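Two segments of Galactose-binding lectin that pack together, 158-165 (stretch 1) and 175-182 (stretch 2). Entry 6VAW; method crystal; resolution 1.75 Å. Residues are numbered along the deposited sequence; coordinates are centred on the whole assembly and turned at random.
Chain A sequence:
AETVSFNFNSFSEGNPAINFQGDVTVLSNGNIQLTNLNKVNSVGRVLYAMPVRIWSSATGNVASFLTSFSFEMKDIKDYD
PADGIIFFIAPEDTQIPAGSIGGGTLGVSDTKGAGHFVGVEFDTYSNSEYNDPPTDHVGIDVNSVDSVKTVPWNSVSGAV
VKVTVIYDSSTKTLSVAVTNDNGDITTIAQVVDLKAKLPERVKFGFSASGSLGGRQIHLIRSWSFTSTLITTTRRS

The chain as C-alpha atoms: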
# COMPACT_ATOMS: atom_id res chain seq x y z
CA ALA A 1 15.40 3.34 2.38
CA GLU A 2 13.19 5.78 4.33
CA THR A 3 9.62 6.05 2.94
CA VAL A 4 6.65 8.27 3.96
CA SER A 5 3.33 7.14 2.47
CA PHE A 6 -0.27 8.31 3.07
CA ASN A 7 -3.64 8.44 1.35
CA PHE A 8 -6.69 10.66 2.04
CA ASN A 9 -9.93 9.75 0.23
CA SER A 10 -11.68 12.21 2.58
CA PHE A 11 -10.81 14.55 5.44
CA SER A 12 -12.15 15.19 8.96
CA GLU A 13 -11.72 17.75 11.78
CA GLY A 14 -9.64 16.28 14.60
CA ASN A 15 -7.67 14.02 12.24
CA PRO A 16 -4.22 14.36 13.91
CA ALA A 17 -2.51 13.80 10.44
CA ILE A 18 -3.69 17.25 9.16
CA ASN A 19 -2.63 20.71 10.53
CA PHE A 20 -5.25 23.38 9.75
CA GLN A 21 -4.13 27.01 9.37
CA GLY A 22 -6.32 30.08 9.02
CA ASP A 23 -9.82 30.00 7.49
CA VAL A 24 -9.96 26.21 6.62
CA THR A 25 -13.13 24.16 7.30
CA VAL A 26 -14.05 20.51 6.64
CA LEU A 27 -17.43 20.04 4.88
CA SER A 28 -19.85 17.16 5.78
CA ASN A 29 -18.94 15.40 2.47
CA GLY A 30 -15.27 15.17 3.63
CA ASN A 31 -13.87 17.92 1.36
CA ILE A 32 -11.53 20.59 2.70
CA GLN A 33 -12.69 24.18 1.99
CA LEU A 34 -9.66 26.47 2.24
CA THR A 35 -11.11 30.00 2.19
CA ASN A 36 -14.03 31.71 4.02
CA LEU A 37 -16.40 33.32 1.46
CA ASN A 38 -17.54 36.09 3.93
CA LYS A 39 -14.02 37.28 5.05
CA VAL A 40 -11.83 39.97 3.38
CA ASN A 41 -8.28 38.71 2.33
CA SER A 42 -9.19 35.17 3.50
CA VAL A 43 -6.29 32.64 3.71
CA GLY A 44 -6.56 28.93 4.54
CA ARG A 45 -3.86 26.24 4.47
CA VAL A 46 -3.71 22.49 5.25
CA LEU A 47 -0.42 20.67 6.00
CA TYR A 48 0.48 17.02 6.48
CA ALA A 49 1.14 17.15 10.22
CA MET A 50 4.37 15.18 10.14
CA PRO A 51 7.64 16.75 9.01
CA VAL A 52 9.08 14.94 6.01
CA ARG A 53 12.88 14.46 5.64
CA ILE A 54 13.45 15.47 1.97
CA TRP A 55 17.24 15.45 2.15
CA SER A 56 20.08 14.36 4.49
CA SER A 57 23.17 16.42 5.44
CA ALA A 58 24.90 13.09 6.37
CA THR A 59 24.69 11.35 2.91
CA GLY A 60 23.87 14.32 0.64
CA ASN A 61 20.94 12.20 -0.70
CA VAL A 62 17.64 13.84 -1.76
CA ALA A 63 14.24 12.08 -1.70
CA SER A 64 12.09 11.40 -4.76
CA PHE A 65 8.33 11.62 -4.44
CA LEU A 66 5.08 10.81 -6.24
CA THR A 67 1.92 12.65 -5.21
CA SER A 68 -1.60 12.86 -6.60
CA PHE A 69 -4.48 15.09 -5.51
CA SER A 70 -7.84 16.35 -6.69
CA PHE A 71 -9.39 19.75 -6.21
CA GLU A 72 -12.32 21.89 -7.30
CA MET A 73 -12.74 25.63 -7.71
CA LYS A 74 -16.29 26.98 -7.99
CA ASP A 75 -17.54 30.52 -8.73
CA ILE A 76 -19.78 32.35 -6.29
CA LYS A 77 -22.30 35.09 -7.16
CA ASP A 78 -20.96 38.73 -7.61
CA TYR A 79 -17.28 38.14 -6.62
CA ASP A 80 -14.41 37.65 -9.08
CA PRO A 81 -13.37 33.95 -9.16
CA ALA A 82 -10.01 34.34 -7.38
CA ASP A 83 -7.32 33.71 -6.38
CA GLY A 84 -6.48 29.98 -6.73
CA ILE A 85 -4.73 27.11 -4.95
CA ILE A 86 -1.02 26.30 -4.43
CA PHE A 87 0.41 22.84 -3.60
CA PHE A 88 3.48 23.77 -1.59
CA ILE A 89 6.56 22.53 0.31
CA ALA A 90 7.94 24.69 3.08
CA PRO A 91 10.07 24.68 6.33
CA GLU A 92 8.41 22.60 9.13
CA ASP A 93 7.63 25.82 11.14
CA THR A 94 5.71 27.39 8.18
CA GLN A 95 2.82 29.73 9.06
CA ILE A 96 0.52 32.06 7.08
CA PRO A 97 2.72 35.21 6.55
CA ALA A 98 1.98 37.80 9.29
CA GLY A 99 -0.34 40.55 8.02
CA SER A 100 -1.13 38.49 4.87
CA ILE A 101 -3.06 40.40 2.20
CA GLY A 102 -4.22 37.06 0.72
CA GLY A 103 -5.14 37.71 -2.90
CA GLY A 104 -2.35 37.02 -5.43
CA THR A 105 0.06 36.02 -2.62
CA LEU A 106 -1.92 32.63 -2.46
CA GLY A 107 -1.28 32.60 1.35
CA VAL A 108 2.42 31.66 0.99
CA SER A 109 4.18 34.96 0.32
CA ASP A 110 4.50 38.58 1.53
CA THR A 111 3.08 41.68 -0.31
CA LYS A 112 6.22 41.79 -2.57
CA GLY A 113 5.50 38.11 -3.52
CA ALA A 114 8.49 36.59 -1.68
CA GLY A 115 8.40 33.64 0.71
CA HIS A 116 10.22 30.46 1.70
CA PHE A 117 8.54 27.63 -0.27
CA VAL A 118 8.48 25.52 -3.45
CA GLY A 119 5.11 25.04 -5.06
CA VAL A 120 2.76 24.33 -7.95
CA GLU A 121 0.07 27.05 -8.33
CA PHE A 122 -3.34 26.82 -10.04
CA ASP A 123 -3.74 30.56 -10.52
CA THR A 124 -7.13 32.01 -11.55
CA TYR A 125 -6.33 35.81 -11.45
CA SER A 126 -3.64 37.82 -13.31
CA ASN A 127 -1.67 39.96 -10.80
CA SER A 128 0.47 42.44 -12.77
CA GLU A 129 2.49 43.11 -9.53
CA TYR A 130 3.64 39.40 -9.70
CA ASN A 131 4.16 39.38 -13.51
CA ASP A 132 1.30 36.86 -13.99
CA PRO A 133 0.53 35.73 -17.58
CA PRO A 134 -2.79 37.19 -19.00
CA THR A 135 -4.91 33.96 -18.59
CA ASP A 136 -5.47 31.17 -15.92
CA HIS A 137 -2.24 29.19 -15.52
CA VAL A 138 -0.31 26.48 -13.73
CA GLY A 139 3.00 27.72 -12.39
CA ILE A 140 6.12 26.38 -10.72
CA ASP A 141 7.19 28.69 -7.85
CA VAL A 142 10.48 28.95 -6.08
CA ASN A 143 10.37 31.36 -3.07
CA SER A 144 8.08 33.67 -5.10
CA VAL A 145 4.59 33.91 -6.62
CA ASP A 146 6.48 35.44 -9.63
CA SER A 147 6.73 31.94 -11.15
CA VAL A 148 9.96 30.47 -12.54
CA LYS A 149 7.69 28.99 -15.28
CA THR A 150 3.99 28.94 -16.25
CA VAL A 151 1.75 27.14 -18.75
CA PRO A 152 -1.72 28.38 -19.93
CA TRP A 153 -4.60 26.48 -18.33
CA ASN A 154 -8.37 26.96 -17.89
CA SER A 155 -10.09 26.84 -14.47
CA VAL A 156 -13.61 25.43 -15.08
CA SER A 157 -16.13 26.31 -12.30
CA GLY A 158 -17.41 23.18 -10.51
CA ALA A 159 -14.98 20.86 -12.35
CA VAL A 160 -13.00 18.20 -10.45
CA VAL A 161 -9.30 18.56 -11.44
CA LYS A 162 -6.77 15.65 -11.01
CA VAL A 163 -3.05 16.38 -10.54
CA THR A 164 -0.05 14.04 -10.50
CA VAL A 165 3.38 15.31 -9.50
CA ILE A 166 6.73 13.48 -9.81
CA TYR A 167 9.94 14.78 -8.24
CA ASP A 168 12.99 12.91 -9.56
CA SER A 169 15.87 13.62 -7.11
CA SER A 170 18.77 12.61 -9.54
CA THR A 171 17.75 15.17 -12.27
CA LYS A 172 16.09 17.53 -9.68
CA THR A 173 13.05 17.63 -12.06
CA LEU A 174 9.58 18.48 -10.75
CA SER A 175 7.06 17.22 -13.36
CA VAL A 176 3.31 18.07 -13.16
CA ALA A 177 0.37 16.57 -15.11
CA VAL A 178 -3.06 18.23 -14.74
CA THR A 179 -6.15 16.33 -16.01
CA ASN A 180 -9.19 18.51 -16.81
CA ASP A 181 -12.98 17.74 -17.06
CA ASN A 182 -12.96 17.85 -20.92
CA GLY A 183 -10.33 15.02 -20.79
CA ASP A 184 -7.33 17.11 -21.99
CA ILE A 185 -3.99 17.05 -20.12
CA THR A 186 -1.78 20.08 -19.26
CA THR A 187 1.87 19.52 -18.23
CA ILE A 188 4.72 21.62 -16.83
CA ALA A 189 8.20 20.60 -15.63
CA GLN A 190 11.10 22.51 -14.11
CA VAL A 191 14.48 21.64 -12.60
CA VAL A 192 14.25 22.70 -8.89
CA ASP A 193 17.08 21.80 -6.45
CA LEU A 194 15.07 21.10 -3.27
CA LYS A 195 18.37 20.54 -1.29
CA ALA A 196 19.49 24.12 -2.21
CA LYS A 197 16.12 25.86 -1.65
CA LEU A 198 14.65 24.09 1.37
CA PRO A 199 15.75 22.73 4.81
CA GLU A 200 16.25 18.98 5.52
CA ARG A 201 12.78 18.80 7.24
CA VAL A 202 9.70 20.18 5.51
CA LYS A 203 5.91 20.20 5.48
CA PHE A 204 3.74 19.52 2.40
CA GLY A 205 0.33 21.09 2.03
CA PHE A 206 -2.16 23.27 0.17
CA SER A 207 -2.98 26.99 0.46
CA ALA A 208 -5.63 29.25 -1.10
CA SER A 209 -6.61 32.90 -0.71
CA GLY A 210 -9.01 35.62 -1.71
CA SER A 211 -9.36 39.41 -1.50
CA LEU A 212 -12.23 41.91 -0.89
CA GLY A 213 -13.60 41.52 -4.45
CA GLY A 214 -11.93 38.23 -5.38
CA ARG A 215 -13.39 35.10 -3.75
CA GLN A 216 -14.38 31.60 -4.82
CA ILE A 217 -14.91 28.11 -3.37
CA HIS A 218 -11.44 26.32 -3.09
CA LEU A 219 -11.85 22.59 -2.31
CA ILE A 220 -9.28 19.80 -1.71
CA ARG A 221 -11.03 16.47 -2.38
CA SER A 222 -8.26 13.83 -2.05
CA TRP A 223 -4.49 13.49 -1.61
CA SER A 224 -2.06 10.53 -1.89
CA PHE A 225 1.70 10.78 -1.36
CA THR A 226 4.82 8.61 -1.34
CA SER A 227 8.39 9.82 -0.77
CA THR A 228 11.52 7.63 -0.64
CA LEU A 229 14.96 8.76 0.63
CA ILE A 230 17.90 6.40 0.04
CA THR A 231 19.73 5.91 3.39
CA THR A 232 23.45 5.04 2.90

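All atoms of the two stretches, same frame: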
# COMPACT_ATOMS: atom_id res chain seq x y z
N GLY A 158 -16.76 24.43 -10.89
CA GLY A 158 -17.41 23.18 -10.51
C GLY A 158 -16.76 21.90 -11.02
O GLY A 158 -17.27 20.81 -10.76
N ALA A 159 -15.65 22.02 -11.78
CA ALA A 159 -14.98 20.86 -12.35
C ALA A 159 -13.97 20.25 -11.38
O ALA A 159 -13.20 20.98 -10.75
CB ALA A 159 -14.29 21.23 -13.65
N VAL A 160 -13.96 18.91 -11.27
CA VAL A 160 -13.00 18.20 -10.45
C VAL A 160 -11.72 18.07 -11.29
O VAL A 160 -11.77 17.57 -12.42
CB VAL A 160 -13.51 16.84 -9.92
CG1 VAL A 160 -12.42 16.11 -9.15
CG2 VAL A 160 -14.73 17.04 -9.04
N VAL A 161 -10.60 18.58 -10.77
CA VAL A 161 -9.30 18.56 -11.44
C VAL A 161 -8.39 17.52 -10.72
O VAL A 161 -8.34 17.50 -9.49
CB VAL A 161 -8.66 19.98 -11.47
CG1 VAL A 161 -7.30 19.94 -12.16
CG2 VAL A 161 -9.58 20.99 -12.15
N LYS A 162 -7.72 16.66 -11.50
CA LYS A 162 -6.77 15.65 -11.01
C LYS A 162 -5.35 16.10 -11.34
O LYS A 162 -5.09 16.59 -12.45
CB LYS A 162 -7.06 14.26 -11.62
CG LYS A 162 -8.41 13.70 -11.21
CD LYS A 162 -8.64 12.28 -11.66
CE LYS A 162 -9.97 11.80 -11.13
NZ LYS A 162 -11.14 12.46 -11.79
N VAL A 163 -4.45 15.97 -10.38
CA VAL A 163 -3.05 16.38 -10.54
C VAL A 163 -2.14 15.23 -10.09
O VAL A 163 -2.40 14.60 -9.07
CB VAL A 163 -2.70 17.70 -9.80
CG1 VAL A 163 -1.26 18.15 -10.11
CG2 VAL A 163 -3.70 18.82 -10.13
N THR A 164 -1.07 15.00 -10.83
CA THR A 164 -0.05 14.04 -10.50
C THR A 164 1.26 14.80 -10.58
O THR A 164 1.49 15.55 -11.53
CB THR A 164 -0.12 12.81 -11.42
OG1 THR A 164 -1.25 12.04 -11.06
CG2 THR A 164 1.11 11.92 -11.29
N VAL A 165 2.10 14.63 -9.58
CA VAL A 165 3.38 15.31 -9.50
C VAL A 165 4.48 14.27 -9.21
O VAL A 165 4.37 13.44 -8.32
CB VAL A 165 3.38 16.45 -8.44
CG1 VAL A 165 4.72 17.15 -8.42
CG2 VAL A 165 2.25 17.46 -8.66
N SER A 175 7.96 17.37 -12.22
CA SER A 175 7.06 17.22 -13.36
C SER A 175 5.62 17.18 -12.86
O SER A 175 5.34 16.51 -11.87
CB SER A 175 7.40 15.98 -14.17
OG SER A 175 6.66 16.04 -15.38
N VAL A 176 4.73 17.90 -13.53
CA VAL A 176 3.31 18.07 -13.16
C VAL A 176 2.41 17.74 -14.35
O VAL A 176 2.62 18.26 -15.45
CB VAL A 176 3.05 19.53 -12.67
CG1 VAL A 176 1.60 19.72 -12.21
CG2 VAL A 176 4.02 19.95 -11.57
N ALA A 177 1.39 16.91 -14.11
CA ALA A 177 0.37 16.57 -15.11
C ALA A 177 -0.98 16.89 -14.50
O ALA A 177 -1.31 16.36 -13.43
CB ALA A 177 0.46 15.11 -15.57
N VAL A 178 -1.75 17.75 -15.17
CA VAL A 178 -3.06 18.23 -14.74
C VAL A 178 -4.13 17.72 -15.71
O VAL A 178 -4.07 18.05 -16.90
CB VAL A 178 -3.06 19.77 -14.66
CG1 VAL A 178 -4.35 20.29 -14.05
CG2 VAL A 178 -1.85 20.28 -13.90
N THR A 179 -5.08 16.92 -15.21
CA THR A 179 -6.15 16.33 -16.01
C THR A 179 -7.44 17.11 -15.79
O THR A 179 -7.97 17.10 -14.69
CB THR A 179 -6.33 14.82 -15.70
OG1 THR A 179 -5.09 14.14 -15.85
CG2 THR A 179 -7.35 14.16 -16.60
N ASN A 180 -7.95 17.73 -16.86
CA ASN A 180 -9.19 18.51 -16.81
C ASN A 180 -10.44 17.63 -17.07
O ASN A 180 -10.32 16.45 -17.40
CB ASN A 180 -9.14 19.67 -17.80
CG ASN A 180 -7.98 20.59 -17.56
OD1 ASN A 180 -8.03 21.47 -16.69
ND2 ASN A 180 -6.89 20.37 -18.30
N ASP A 181 -11.62 18.26 -16.91
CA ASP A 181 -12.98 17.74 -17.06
C ASP A 181 -13.23 17.30 -18.50
O ASP A 181 -13.83 16.25 -18.71
CB ASP A 181 -13.98 18.86 -16.65
CG ASP A 181 -15.42 18.43 -16.45
OD1 ASP A 181 -15.64 17.45 -15.70
OD2 ASP A 181 -16.32 19.12 -16.96
N ASN A 182 -12.77 18.11 -19.50
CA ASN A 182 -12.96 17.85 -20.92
C ASN A 182 -12.01 16.73 -21.43
O ASN A 182 -11.98 16.45 -22.64
CB ASN A 182 -12.79 19.16 -21.72
CG ASN A 182 -11.38 19.58 -22.10
OD1 ASN A 182 -11.16 20.04 -23.22
ND2 ASN A 182 -10.41 19.45 -21.19
O HOH W 1 -10.18 15.78 -13.90
O HOH W 2 -15.70 17.52 -12.95
O HOH W 3 -3.43 14.20 -13.69

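How does the contact begin, before the two strands are properly paired? Gly 158 lies out of reach of stretch 2, and its positive phi of 82° is one that glycine favours. At Ala 159 the side chain points toward the other stretch, and its CB lies 3.8 Å from CB of Asp 181, a residue that is poorly ordered. Water fills the gap that follows, where the backbones are too far apart to bond directly. One water accepts from N of Val 160 (2.8 Å from the water O) and donates to OD1 of Asp 181 (also 2.8 Å). A second donates to two carbonyls, standing 2.8 Å from O of Val 160 and 2.7 Å from O of Thr 179, and so joins two acceptors that could not bond to each other.

Where do the valine contacts and the backbone ladder begin? Val 161 makes the first valine contact, its CG1 3.5 Å from CG1 of Val 178. Lys 162 then opens the backbone ladder as a hydrogen-bonded antiparallel pair with Thr 179: N of Lys 162 donates to O of Thr 179 at 3.2 Å, and N of Thr 179 donates to O of Lys 162 at 2.8 Å. Both bonds are nearly straight, with angles at hydrogen of 171° and 172°. The two side chains share a face of the sheet, CB of Lys 162 lying 4.2 Å from CB of Thr 179, but the lysine's end leads away from stretch 2.

What lies between the strands at Val 163, which makes no backbone hydrogen bond to its partner, Val 178? Here the CA atoms of Val 163 and Val 178 come within 4.6 Å, between two hydrogen-bonded pairs, and the side chains are in apolar contact. CG1 of Val 163 is 3.9 Å from CG1 of Val 176, while its CG2 is 4.2 Å from CG1 of Val 178. The backbone adds a CA-H...O contact, CA of Val 163 to O of Ala 177, at 3.4 Å.

How does the pairing continue to the end of stretch 1? Thr 164 repeats the hydrogen-bonded pattern with Ala 177: its N donates to O of Ala 177 and its O accepts from N of Ala 177, each at 2.9 Å. Its OG1 is hydrogen-bonded elsewhere in the structure. Val 165 returns to the valine face, with CG2 4.2 Å from CG2 of Val 176, and its CA approaches O of Ser 175 at 3.3 Å. The alternation thus puts Val 163, Val 165, Val 176 and Val 178 on one face and Lys 162, Thr 164, Ala 177 and Thr 179 on the other.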